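Local coordinates for hydrogenase expression/formation protein HypE (Desulfovibrio vulgaris subsp. vulgaris, PDB 2Z1U) that binds ATP and magnesium and probably takes part in the maturation of hydrogenases, as a member of the HypE family related to AIR synthase, at residues 10-13 / 17-20; 26-31 / 37-42; 62-67 / 107-112; 73-78 / 115-120. All coordinates share one frame; numbering follows the deposited sequence.

Contact 2 borders the nucleotide; contacts 3 and 4 lie farther off, the Val110 side chain being about 10 Å from a bound ATP. Contacts 1 and 2 share helix 17-31, have centres 15 Å apart and both touch the second subunit; contact 2 faces adenine, ribose and a magnesium ion directly, whereas the Ser19 side chain of contact 1 stays about 6 Å from the ATP. Helix 104-121 links contact 3 to contact 4, whose centres are 12 Å apart. Among the touches of contact 2 with this helix are two polar ones: Arg29 NH2 forms a salt bridge with Glu108 OE2 at 2.8 Å, and the carbonyl of His30 is a probable hydrogen-bond partner of Arg119.

Contact 1 (10-13 / 17-20); sequences LDYG and RASH
Ser19 reaches back from the first turn of helix 17-31 and gives its hydroxyl hydrogen to the carbonyl of Tyr12, Ser19 OG to Tyr12 O being 2.7 Å. The donor stands above the carbonyl plane, with a C=O...OG angle of 101°, so neither lone-pair direction is used. A chi1 of -86° sets the hydroxyl beside Ser19's own backbone N and anti to its carbonyl carbon, facing the preceding turn. Serine suits the place because a short polar arm can serve the main chain twice: OG is also hydrogen-bonded to Gly15 N. Alongside, the Tyr12 ring turns an edge to the helix; CD2 lies 3.3 Å from Ala18 O, close to the ring plane, and Tyr12 CE2 rests 3.8 Å from Ala18 CB. The small methyl of Ala18 lets the ring come this near. The motif is a 3-10 turn, closed by Gly13 N to Leu10 O, folded back on the helix start through a short glycine-rich link. A water donates to both Tyr12 O and Ser19 O, at 3.1 Å from each. Farther out, Tyr12 packs on Arg21 and Leu22, while Gly13 O accepts a hydrogen bond from Arg223 of the second subunit, a residue of the ATP pocket.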
loop_
_atom_site.group_PDB
_atom_site.type_symbol
_atom_site.label_atom_id
_atom_site.label_comp_id
_atom_site.label_asym_id
_atom_site.label_seq_id
_atom_site.Cartn_x
_atom_site.Cartn_y
_atom_site.Cartn_z
ATOM N N LEU A 10 20.614 -5.816 -6.827
ATOM C CA LEU A 10 19.415 -5.944 -7.654
ATOM C C LEU A 10 18.756 -7.309 -7.490
ATOM O O LEU A 10 17.537 -7.403 -7.484
ATOM C CB LEU A 10 19.725 -5.684 -9.127
ATOM C CG LEU A 10 19.512 -4.261 -9.655
ATOM C CD1 LEU A 10 19.702 -4.241 -11.170
ATOM C CD2 LEU A 10 18.123 -3.698 -9.273
ATOM N N ASP A 11 19.576 -8.354 -7.336
ATOM C CA ASP A 11 19.110 -9.737 -7.130
ATOM C C ASP A 11 17.969 -9.886 -6.130
ATOM O O ASP A 11 17.133 -10.779 -6.278
ATOM C CB ASP A 11 20.259 -10.631 -6.643
ATOM C CG ASP A 11 21.529 -10.467 -7.457
ATOM O OD1 ASP A 11 22.183 -11.499 -7.713
ATOM O OD2 ASP A 11 21.893 -9.319 -7.817
ATOM N N TYR A 12 17.952 -9.032 -5.104
ATOM C CA TYR A 12 16.935 -9.096 -4.051
ATOM C C TYR A 12 15.555 -8.648 -4.523
ATOM O O TYR A 12 14.567 -8.846 -3.810
ATOM C CB TYR A 12 17.366 -8.307 -2.808
ATOM C CG TYR A 12 18.463 -8.991 -2.008
ATOM C CD1 TYR A 12 19.706 -8.383 -1.831
ATOM C CD2 TYR A 12 18.254 -10.246 -1.429
ATOM C CE1 TYR A 12 20.724 -9.006 -1.097
ATOM C CE2 TYR A 12 19.277 -10.884 -0.695
ATOM C CZ TYR A 12 20.495 -10.252 -0.533
ATOM O OH TYR A 12 21.495 -10.879 0.186
ATOM N N GLY A 13 15.488 -8.061 -5.718
ATOM C CA GLY A 13 14.214 -7.641 -6.306
ATOM C C GLY A 13 13.753 -8.437 -7.517
ATOM O O GLY A 13 12.728 -8.106 -8.136
ATOM N N ARG A 17 15.751 -16.798 -5.606
ATOM C CA ARG A 17 16.179 -17.391 -4.330
ATOM C C ARG A 17 16.607 -16.370 -3.257
ATOM O O ARG A 17 16.236 -16.505 -2.086
ATOM C CB ARG A 17 17.277 -18.460 -4.539
ATOM C CG ARG A 17 18.466 -18.017 -5.399
ATOM C CD ARG A 17 19.740 -18.892 -5.182
ATOM N NE ARG A 17 20.281 -18.699 -3.837
ATOM C CZ ARG A 17 20.984 -17.636 -3.441
ATOM N NH1 ARG A 17 21.284 -16.653 -4.285
ATOM N NH2 ARG A 17 21.395 -17.561 -2.186
ATOM N N ALA A 18 17.394 -15.370 -3.657
ATOM C CA ALA A 18 17.827 -14.298 -2.751
ATOM C C ALA A 18 16.634 -13.439 -2.264
ATOM O O ALA A 18 16.584 -13.034 -1.091
ATOM C CB ALA A 18 18.875 -13.428 -3.422
ATOM N N SER A 19 15.691 -13.164 -3.162
ATOM C CA SER A 19 14.446 -12.482 -2.787
ATOM C C SER A 19 13.749 -13.211 -1.642
ATOM O O SER A 19 13.416 -12.599 -0.625
ATOM C CB SER A 19 13.479 -12.363 -3.981
ATOM O OG SER A 19 13.741 -11.206 -4.758
ATOM N N HIS A 20 13.542 -14.519 -1.814
ATOM C CA HIS A 20 12.844 -15.328 -0.819
ATOM C C HIS A 20 13.622 -15.388 0.500
ATOM O O HIS A 20 13.023 -15.394 1.574
ATOM C CB HIS A 20 12.540 -16.734 -1.363
ATOM C CG HIS A 20 11.597 -16.738 -2.528
ATOM N ND1 HIS A 20 12.027 -16.691 -3.837
ATOM C CD2 HIS A 20 10.243 -16.756 -2.583
ATOM C CE1 HIS A 20 10.984 -16.686 -4.646
ATOM N NE2 HIS A 20 9.889 -16.734 -3.911
HETATM O O HOH W 1 12.763 -9.730 -1.495
#

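Contact 2 (26-31 / 37-42); sequences LFLRHF and GTLNDA. With MG (magnesium ion), chain C; ATP (adenosine-5'-triphosphate), chain D.
Leu28 and Leu39 meet tip to tip, and this small apolar patch is the close part of the contact: Leu28 CD2 lies 3.7 Å from Leu39 CD1, and Leu28 CD1 is equally near Leu39 CD2. Branched leucine ends suit it, since each offers two methyls to the other. Gly37, by contrast, lies at the exposed margin, its CA 4.1 Å from Leu28 CD2. Leu39 has positive phi (53°), which turns the chain out of helical geometry and carries it on to Asn40 and Asp41. Here the two segments frame the ATP site of the PurM-like N-terminal domain, built at the interface between subunits. On the helix side, the adenine N6 sits 3.3 Å above the Phe27 ring plane and over its centre, while Phe31 presents an edge to N1; phenylalanine suits both places, giving a flat face to the amino group and a thin ring edge to the base. The loop holds the sugar directly and reaches the phosphate through magnesium. ATP O3' donates to Asn40 O at 2.6 Å, and Asp41 OD2 binds magnesium at 2.3 Å, joined on the metal by ATP O2B and a water. Asp81 and Asp220 of the second subunit share this ion, and Arg219 of that subunit pairs with Asp41 OD1.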
loop_
_atom_site.group_PDB
_atom_site.type_symbol
_atom_site.label_atom_id
_atom_site.label_comp_id
_atom_site.label_asym_id
_atom_site.label_seq_id
_atom_site.Cartn_x
_atom_site.Cartn_y
_atom_site.Cartn_z
ATOM N N LEU A 26 14.767 -11.751 7.026
ATOM C CA LEU A 26 14.698 -10.407 7.585
ATOM C C LEU A 26 13.287 -10.009 7.984
ATOM O O LEU A 26 13.017 -9.796 9.168
ATOM C CB LEU A 26 15.292 -9.362 6.630
ATOM C CG LEU A 26 15.267 -7.906 7.135
ATOM C CD1 LEU A 26 16.118 -7.724 8.395
ATOM C CD2 LEU A 26 15.708 -6.952 6.046
ATOM N N PHE A 27 12.397 -9.912 6.996
ATOM C CA PHE A 27 11.050 -9.376 7.223
ATOM C C PHE A 27 10.226 -10.259 8.157
ATOM O O PHE A 27 9.733 -9.777 9.175
ATOM C CB PHE A 27 10.313 -9.121 5.898
ATOM C CG PHE A 27 10.960 -8.068 5.036
ATOM C CD1 PHE A 27 11.051 -6.740 5.473
ATOM C CD2 PHE A 27 11.455 -8.391 3.774
ATOM C CE1 PHE A 27 11.652 -5.761 4.674
ATOM C CE2 PHE A 27 12.059 -7.415 2.967
ATOM C CZ PHE A 27 12.158 -6.102 3.419
ATOM N N LEU A 28 10.103 -11.549 7.826
ATOM C CA LEU A 28 9.376 -12.509 8.666
ATOM C C LEU A 28 9.968 -12.631 10.060
ATOM O O LEU A 28 9.237 -12.800 11.038
ATOM C CB LEU A 28 9.349 -13.903 8.024
ATOM C CG LEU A 28 8.090 -14.213 7.226
ATOM C CD1 LEU A 28 7.875 -13.196 6.089
ATOM C CD2 LEU A 28 8.148 -15.648 6.711
ATOM N N ARG A 29 11.290 -12.544 10.149
ATOM C CA ARG A 29 11.963 -12.664 11.436
ATOM C C ARG A 29 11.500 -11.554 12.374
ATOM O O ARG A 29 11.117 -11.813 13.516
ATOM C CB ARG A 29 13.479 -12.633 11.260
ATOM C CG ARG A 29 14.247 -13.133 12.476
ATOM C CD ARG A 29 15.745 -13.171 12.206
ATOM N NE ARG A 29 16.377 -11.943 12.692
ATOM C CZ ARG A 29 16.894 -10.982 11.926
ATOM N NH1 ARG A 29 16.893 -11.085 10.602
ATOM N NH2 ARG A 29 17.441 -9.916 12.497
ATOM N N HIS A 30 11.516 -10.320 11.878
ATOM C CA HIS A 30 11.118 -9.162 12.685
ATOM C C HIS A 30 9.609 -8.986 12.880
ATOM O O HIS A 30 9.170 -8.489 13.929
ATOM C CB HIS A 30 11.724 -7.878 12.112
ATOM C CG HIS A 30 13.187 -7.728 12.387
ATOM N ND1 HIS A 30 13.667 -7.100 13.516
ATOM C CD2 HIS A 30 14.276 -8.130 11.689
ATOM C CE1 HIS A 30 14.988 -7.121 13.501
ATOM N NE2 HIS A 30 15.383 -7.740 12.403
ATOM N N PHE A 31 8.823 -9.377 11.875
ATOM C CA PHE A 31 7.363 -9.188 11.909
ATOM C C PHE A 31 6.635 -10.383 12.544
ATOM O O PHE A 31 5.456 -10.274 12.913
ATOM C CB PHE A 31 6.817 -8.886 10.506
ATOM C CG PHE A 31 7.451 -7.671 9.839
ATOM C CD1 PHE A 31 8.092 -6.682 10.591
ATOM C CD2 PHE A 31 7.393 -7.520 8.455
ATOM C CE1 PHE A 31 8.674 -5.573 9.969
ATOM C CE2 PHE A 31 7.965 -6.405 7.833
ATOM C CZ PHE A 31 8.598 -5.433 8.595
ATOM N N GLY A 37 3.531 -15.616 8.113
ATOM C CA GLY A 37 4.374 -16.821 7.948
ATOM C C GLY A 37 3.878 -17.735 6.840
ATOM O O GLY A 37 4.619 -18.505 6.258
ATOM N N THR A 38 2.599 -17.616 6.537
ATOM C CA THR A 38 1.957 -18.391 5.497
ATOM C C THR A 38 2.638 -18.198 4.104
ATOM O O THR A 38 2.701 -19.135 3.294
ATOM C CB THR A 38 0.459 -18.014 5.517
ATOM O OG1 THR A 38 -0.342 -19.180 5.383
ATOM C CG2 THR A 38 0.125 -17.012 4.483
ATOM N N LEU A 39 3.175 -16.997 3.851
ATOM C CA LEU A 39 3.915 -16.696 2.608
ATOM C C LEU A 39 3.119 -17.032 1.334
ATOM O O LEU A 39 3.648 -17.602 0.359
ATOM C CB LEU A 39 5.312 -17.351 2.604
ATOM C CG LEU A 39 6.342 -16.779 3.594
ATOM C CD1 LEU A 39 7.631 -17.554 3.567
ATOM C CD2 LEU A 39 6.598 -15.300 3.297
ATOM N N ASN A 40 1.829 -16.708 1.367
ATOM C CA ASN A 40 0.964 -16.888 0.221
ATOM C C ASN A 40 0.824 -15.563 -0.535
ATOM O O ASN A 40 1.393 -14.535 -0.113
ATOM C CB ASN A 40 -0.408 -17.404 0.674
ATOM C CG ASN A 40 -0.387 -18.890 1.022
ATOM O OD1 ASN A 40 -1.089 -19.333 1.929
ATOM N ND2 ASN A 40 0.420 -19.659 0.311
ATOM N N ASP A 41 0.054 -15.574 -1.625
ATOM C CA ASP A 41 -0.172 -14.358 -2.418
ATOM C C ASP A 41 -0.986 -13.296 -1.675
ATOM O O ASP A 41 -0.996 -12.128 -2.069
ATOM C CB ASP A 41 -0.917 -14.707 -3.696
ATOM C CG ASP A 41 -0.104 -15.573 -4.596
ATOM O OD1 ASP A 41 -0.321 -16.803 -4.603
ATOM O OD2 ASP A 41 0.755 -15.001 -5.280
ATOM N N ALA A 42 -1.684 -13.721 -0.623
ATOM C CA ALA A 42 -2.412 -12.795 0.242
ATOM C C ALA A 42 -2.436 -13.348 1.654
ATOM O O ALA A 42 -2.235 -14.544 1.861
ATOM C CB ALA A 42 -3.843 -12.570 -0.283
HETATM MG MG MG C . 1.181 -13.348 -6.874
HETATM P PG ATP D . 5.274 -10.222 -7.269
HETATM O O1G ATP D . 5.538 -9.068 -6.284
HETATM O O2G ATP D . 6.540 -10.723 -7.892
HETATM O O3G ATP D . 4.162 -9.951 -8.273
HETATM P PB ATP D . 3.706 -11.697 -5.307
HETATM O O1B ATP D . 3.267 -10.266 -4.933
HETATM O O2B ATP D . 2.639 -12.711 -5.583
HETATM O O3B ATP D . 4.784 -11.543 -6.482
HETATM P PA ATP D . 5.871 -11.584 -3.460
HETATM O O1A ATP D . 7.065 -12.247 -4.141
HETATM O O2A ATP D . 5.890 -10.086 -3.589
HETATM O O3A ATP D . 4.504 -12.277 -4.036
HETATM O "O5'" ATP D . 5.724 -12.036 -1.962
HETATM C "C5'" ATP D . 6.002 -13.376 -1.534
HETATM C "C4'" ATP D . 5.587 -13.469 -0.081
HETATM O "O4'" ATP D . 6.506 -12.647 0.666
HETATM C "C3'" ATP D . 4.196 -12.913 0.172
HETATM O "O3'" ATP D . 3.561 -13.732 1.173
HETATM C "C2'" ATP D . 4.430 -11.512 0.745
HETATM O "O2'" ATP D . 3.401 -11.182 1.679
HETATM C "C1'" ATP D . 5.802 -11.651 1.436
HETATM N N9 ATP D . 6.610 -10.402 1.410
HETATM C C8 ATP D . 7.279 -9.882 0.370
HETATM N N7 ATP D . 7.914 -8.745 0.736
HETATM C C5 ATP D . 7.596 -8.536 2.027
HETATM C C6 ATP D . 7.915 -7.507 3.045
HETATM N N6 ATP D . 8.687 -6.451 2.704
HETATM N N1 ATP D . 7.408 -7.663 4.263
HETATM C C2 ATP D . 6.623 -8.694 4.631
HETATM N N3 ATP D . 6.309 -9.672 3.748
HETATM C C4 ATP D . 6.767 -9.626 2.470
HETATM O O HOH W 2 3.309 -14.488 -7.539
#

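Contact 3 (62-67 / 107-112); sequences PIFFPG and LERVVA
Phe64 and Arg109 bury the most surface here, and they meet flat: the guanidinium lies on the phenyl ring with planes 12° apart and centres 3.9 Å apart. Arg109 CZ is over the ring face, 25° off its normal, which makes this a cation-pi contact as well as a stack. The nearest atoms are Arg109 NH2 and Phe64 CE2, at 3.5 Å. Arg109 bends at chi3 (-80°), folding the head group back over the ring, and its CB also touches Phe64 CZ. Arginine suits this exposed position because its flat head can cover an aromatic face while NE makes a long, weak ion pair with Asp105. Val110 is the third contributor, meeting the ring obliquely. Its CG2 branch lies 3.8 Å from Phe64 CZ and 3.9 Å from Ile63 CG2, a beta-branched side chain filling the angle between ring and isoleucine. Ile63 CG2 lies on the face opposite the arginine, offset toward the rim, so the ring has a methyl on one side and a guanidinium on the other. The contact thus joins the short hairpin strand 64-65 to helix 104-121, with Ile70 at the start of helix 70-83 packing against both Ile63 and Val110.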
loop_
_atom_site.group_PDB
_atom_site.type_symbol
_atom_site.label_atom_id
_atom_site.label_comp_id
_atom_site.label_asym_id
_atom_site.label_seq_id
_atom_site.Cartn_x
_atom_site.Cartn_y
_atom_site.Cartn_z
ATOM N N PRO A 62 15.837 13.052 6.125
ATOM C CA PRO A 62 16.575 11.785 6.157
ATOM C C PRO A 62 15.764 10.606 6.711
ATOM O O PRO A 62 14.686 10.801 7.277
ATOM C CB PRO A 62 17.752 12.096 7.088
ATOM C CG PRO A 62 17.213 13.111 8.028
ATOM C CD PRO A 62 16.255 13.951 7.223
ATOM N N ILE A 63 16.305 9.402 6.548
ATOM C CA ILE A 63 15.627 8.171 6.945
ATOM C C ILE A 63 15.609 8.048 8.457
ATOM O O ILE A 63 14.625 7.571 9.025
ATOM C CB ILE A 63 16.320 6.919 6.330
ATOM C CG1 ILE A 63 16.207 6.934 4.807
ATOM C CG2 ILE A 63 15.765 5.626 6.918
ATOM C CD1 ILE A 63 16.802 5.686 4.140
ATOM N N PHE A 64 16.709 8.473 9.084
ATOM C CA PHE A 64 16.867 8.463 10.541
ATOM C C PHE A 64 16.958 9.894 11.078
ATOM O O PHE A 64 17.634 10.746 10.491
ATOM C CB PHE A 64 18.106 7.640 10.962
ATOM C CG PHE A 64 18.057 6.181 10.518
ATOM C CD1 PHE A 64 17.306 5.243 11.225
ATOM C CD2 PHE A 64 18.759 5.757 9.391
ATOM C CE1 PHE A 64 17.227 3.906 10.805
ATOM C CE2 PHE A 64 18.696 4.419 8.964
ATOM C CZ PHE A 64 17.926 3.493 9.676
ATOM N N PHE A 65 16.269 10.144 12.192
ATOM C CA PHE A 65 16.214 11.473 12.837
ATOM C C PHE A 65 15.955 11.279 14.336
ATOM O O PHE A 65 15.539 10.200 14.737
ATOM C CB PHE A 65 15.118 12.350 12.194
ATOM C CG PHE A 65 13.863 11.593 11.819
ATOM C CD1 PHE A 65 12.813 11.465 12.727
ATOM C CD2 PHE A 65 13.733 11.002 10.559
ATOM C CE1 PHE A 65 11.650 10.763 12.382
ATOM C CE2 PHE A 65 12.583 10.291 10.213
ATOM C CZ PHE A 65 11.538 10.172 11.129
ATOM N N PRO A 66 16.256 12.292 15.180
ATOM C CA PRO A 66 15.883 12.175 16.591
ATOM C C PRO A 66 14.406 11.814 16.772
ATOM O O PRO A 66 13.534 12.485 16.212
ATOM C CB PRO A 66 16.171 13.577 17.134
ATOM C CG PRO A 66 17.321 14.036 16.309
ATOM C CD PRO A 66 17.001 13.539 14.925
ATOM N N GLY A 67 14.142 10.744 17.520
ATOM C CA GLY A 67 12.777 10.358 17.877
ATOM C C GLY A 67 12.076 9.415 16.916
ATOM O O GLY A 67 10.951 8.985 17.183
ATOM N N LEU A 107 18.428 -0.998 6.044
ATOM C CA LEU A 107 17.204 -1.781 5.880
ATOM C C LEU A 107 16.816 -2.544 7.152
ATOM O O LEU A 107 15.663 -2.480 7.577
ATOM C CB LEU A 107 17.331 -2.739 4.690
ATOM C CG LEU A 107 16.133 -3.641 4.378
ATOM C CD1 LEU A 107 14.880 -2.844 4.010
ATOM C CD2 LEU A 107 16.501 -4.612 3.262
ATOM N N GLU A 108 17.774 -3.247 7.755
ATOM C CA GLU A 108 17.523 -4.002 8.988
ATOM C C GLU A 108 17.105 -3.119 10.177
ATOM O O GLU A 108 16.213 -3.495 10.938
ATOM C CB GLU A 108 18.730 -4.883 9.366
ATOM C CG GLU A 108 18.537 -5.632 10.688
ATOM C CD GLU A 108 19.379 -6.887 10.817
ATOM O OE1 GLU A 108 20.630 -6.794 10.804
ATOM O OE2 GLU A 108 18.774 -7.968 10.964
ATOM N N ARG A 109 17.753 -1.968 10.342
ATOM C CA ARG A 109 17.356 -1.006 11.368
ATOM C C ARG A 109 15.918 -0.515 11.162
ATOM O O ARG A 109 15.154 -0.389 12.121
ATOM C CB ARG A 109 18.301 0.190 11.383
ATOM C CG ARG A 109 19.656 -0.090 12.026
ATOM C CD ARG A 109 20.386 1.225 12.300
ATOM N NE ARG A 109 21.022 1.763 11.096
ATOM C CZ ARG A 109 21.338 3.044 10.907
ATOM N NH1 ARG A 109 21.076 3.964 11.837
ATOM N NH2 ARG A 109 21.919 3.409 9.768
ATOM N N VAL A 110 15.557 -0.255 9.908
ATOM C CA VAL A 110 14.208 0.223 9.571
ATOM C C VAL A 110 13.173 -0.876 9.821
ATOM O O VAL A 110 12.116 -0.625 10.415
ATOM C CB VAL A 110 14.129 0.701 8.114
ATOM C CG1 VAL A 110 12.665 0.945 7.703
ATOM C CG2 VAL A 110 14.962 1.966 7.924
ATOM N N VAL A 111 13.497 -2.090 9.371
ATOM C CA VAL A 111 12.661 -3.270 9.591
ATOM C C VAL A 111 12.489 -3.538 11.093
ATOM O O VAL A 111 11.371 -3.776 11.549
ATOM C CB VAL A 111 13.217 -4.524 8.845
ATOM C CG1 VAL A 111 12.503 -5.773 9.297
ATOM C CG2 VAL A 111 13.068 -4.340 7.330
ATOM N N ALA A 112 13.589 -3.497 11.848
ATOM C CA ALA A 112 13.543 -3.613 13.320
ATOM C C ALA A 112 12.608 -2.572 13.968
ATOM O O ALA A 112 11.811 -2.911 14.850
ATOM C CB ALA A 112 14.955 -3.513 13.914
#

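Contact 4 (73-78 / 115-120); sequences LAVHGT and GKAARE
Val75 points CG1 at the facing helix because that branch stands anti to the backbone N (chi1 174°), and the chi1 of His76, -62°, swings its imidazole forward beside its own N until NE2 comes within 3.5 Å of Ala117 CB. Two nearly parallel helices, 70-83 and 104-121, pair here within the AIR synthase-like N-terminal domain; the axes of the two short segments run at 26° to each other and approach to 8.8 Å. Small residues make such closeness possible. Ala117 offers just a methyl, which Val75 CG1 meets at 3.7 Å, and the same valine carbon lies 3.7 Å from Ala118 N, packing against the backbone as well. Valine gives a compact, branched filler for this buried seam. The other imidazole nitrogen, His76 ND1, is hydrogen-bonded to Ser198, a bond that would tend to fix the ring's rotation. Histidine suits the margin: its NE2-CD2 side packs on the alanine methyl while both nitrogens keep polar partners. Elsewhere on helix 70-83, Thr78 OG1 bonds to Tyr58 and Thr145, tying the helix to strands 50-58 and 141-151. At the polar margin a water near the plane of the imidazole makes a weak bond with His76 NE2 and donates to Glu120 OE1 at 3.2 Å.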
loop_
_atom_site.group_PDB
_atom_site.type_symbol
_atom_site.label_atom_id
_atom_site.label_comp_id
_atom_site.label_asym_id
_atom_site.label_seq_id
_atom_site.Cartn_x
_atom_site.Cartn_y
_atom_site.Cartn_z
ATOM N N LEU A 73 7.659 5.886 11.299
ATOM C CA LEU A 73 6.613 6.647 10.586
ATOM C C LEU A 73 5.639 5.732 9.829
ATOM O O LEU A 73 4.406 5.904 9.906
ATOM C CB LEU A 73 7.262 7.643 9.608
ATOM C CG LEU A 73 7.331 9.146 9.917
ATOM C CD1 LEU A 73 7.428 9.488 11.406
ATOM C CD2 LEU A 73 8.395 9.891 9.058
ATOM N N ALA A 74 6.199 4.753 9.113
ATOM C CA ALA A 74 5.407 3.831 8.305
ATOM C C ALA A 74 4.348 3.065 9.135
ATOM O O ALA A 74 3.192 2.924 8.708
ATOM C CB ALA A 74 6.319 2.878 7.561
ATOM N N VAL A 75 4.733 2.597 10.322
ATOM C CA VAL A 75 3.771 1.944 11.225
ATOM C C VAL A 75 2.832 2.940 11.953
ATOM O O VAL A 75 1.602 2.836 11.829
ATOM C CB VAL A 75 4.479 0.971 12.199
ATOM C CG1 VAL A 75 3.514 0.421 13.230
ATOM C CG2 VAL A 75 5.109 -0.184 11.396
ATOM N N HIS A 76 3.403 3.882 12.714
ATOM C CA HIS A 76 2.598 4.833 13.505
ATOM C C HIS A 76 1.586 5.624 12.673
ATOM O O HIS A 76 0.415 5.752 13.053
ATOM C CB HIS A 76 3.496 5.828 14.281
ATOM C CG HIS A 76 4.395 5.174 15.287
ATOM N ND1 HIS A 76 5.590 5.730 15.695
ATOM C CD2 HIS A 76 4.283 4.000 15.952
ATOM C CE1 HIS A 76 6.170 4.929 16.573
ATOM N NE2 HIS A 76 5.399 3.870 16.738
ATOM N N GLY A 77 2.033 6.138 11.536
ATOM C CA GLY A 77 1.175 7.023 10.708
ATOM C C GLY A 77 -0.062 6.273 10.221
ATOM O O GLY A 77 -1.173 6.827 10.177
ATOM N N THR A 78 0.123 5.005 9.863
ATOM C CA THR A 78 -0.955 4.205 9.284
ATOM C C THR A 78 -1.877 3.631 10.390
ATOM O O THR A 78 -3.112 3.627 10.246
ATOM C CB THR A 78 -0.389 3.144 8.322
ATOM O OG1 THR A 78 0.072 3.818 7.140
ATOM C CG2 THR A 78 -1.442 2.136 7.921
ATOM N N GLY A 115 8.897 -3.625 13.243
ATOM C CA GLY A 115 8.539 -4.745 14.109
ATOM C C GLY A 115 8.188 -4.272 15.502
ATOM O O GLY A 115 7.127 -4.597 16.020
ATOM N N LYS A 116 9.086 -3.488 16.092
ATOM C CA LYS A 116 8.906 -2.906 17.420
ATOM C C LYS A 116 7.656 -2.014 17.528
ATOM O O LYS A 116 6.898 -2.090 18.510
ATOM C CB LYS A 116 10.150 -2.092 17.792
ATOM C CG LYS A 116 10.283 -1.783 19.286
ATOM C CD LYS A 116 11.046 -0.477 19.506
ATOM C CE LYS A 116 11.176 -0.127 20.984
ATOM N NZ LYS A 116 11.623 1.278 21.123
ATOM N N ALA A 117 7.456 -1.154 16.530
ATOM C CA ALA A 117 6.318 -0.251 16.522
ATOM C C ALA A 117 4.989 -1.017 16.422
ATOM O O ALA A 117 4.015 -0.700 17.115
ATOM C CB ALA A 117 6.448 0.786 15.373
ATOM N N ALA A 118 4.955 -2.022 15.560
ATOM C CA ALA A 118 3.758 -2.837 15.388
ATOM C C ALA A 118 3.400 -3.601 16.678
ATOM O O ALA A 118 2.225 -3.651 17.056
ATOM C CB ALA A 118 3.929 -3.810 14.203
ATOM N N ARG A 119 4.407 -4.181 17.338
ATOM C CA ARG A 119 4.209 -4.859 18.630
ATOM C C ARG A 119 3.618 -3.923 19.664
ATOM O O ARG A 119 2.677 -4.295 20.361
ATOM C CB ARG A 119 5.515 -5.426 19.193
ATOM C CG ARG A 119 5.976 -6.670 18.523
ATOM C CD ARG A 119 7.268 -7.198 19.151
ATOM N NE ARG A 119 8.179 -7.454 18.047
ATOM C CZ ARG A 119 9.337 -6.835 17.851
ATOM N NH1 ARG A 119 9.798 -5.956 18.732
ATOM N NH2 ARG A 119 10.051 -7.136 16.771
ATOM N N GLU A 120 4.188 -2.725 19.759
ATOM C CA GLU A 120 3.753 -1.722 20.737
ATOM C C GLU A 120 2.338 -1.245 20.466
ATOM O O GLU A 120 1.581 -0.996 21.402
ATOM C CB GLU A 120 4.734 -0.535 20.778
ATOM C CG GLU A 120 6.132 -0.994 21.261
ATOM C CD GLU A 120 7.082 0.139 21.629
ATOM O OE1 GLU A 120 6.802 1.306 21.264
ATOM O OE2 GLU A 120 8.117 -0.154 22.286
HETATM O O HOH W 3 7.855 2.462 18.503
#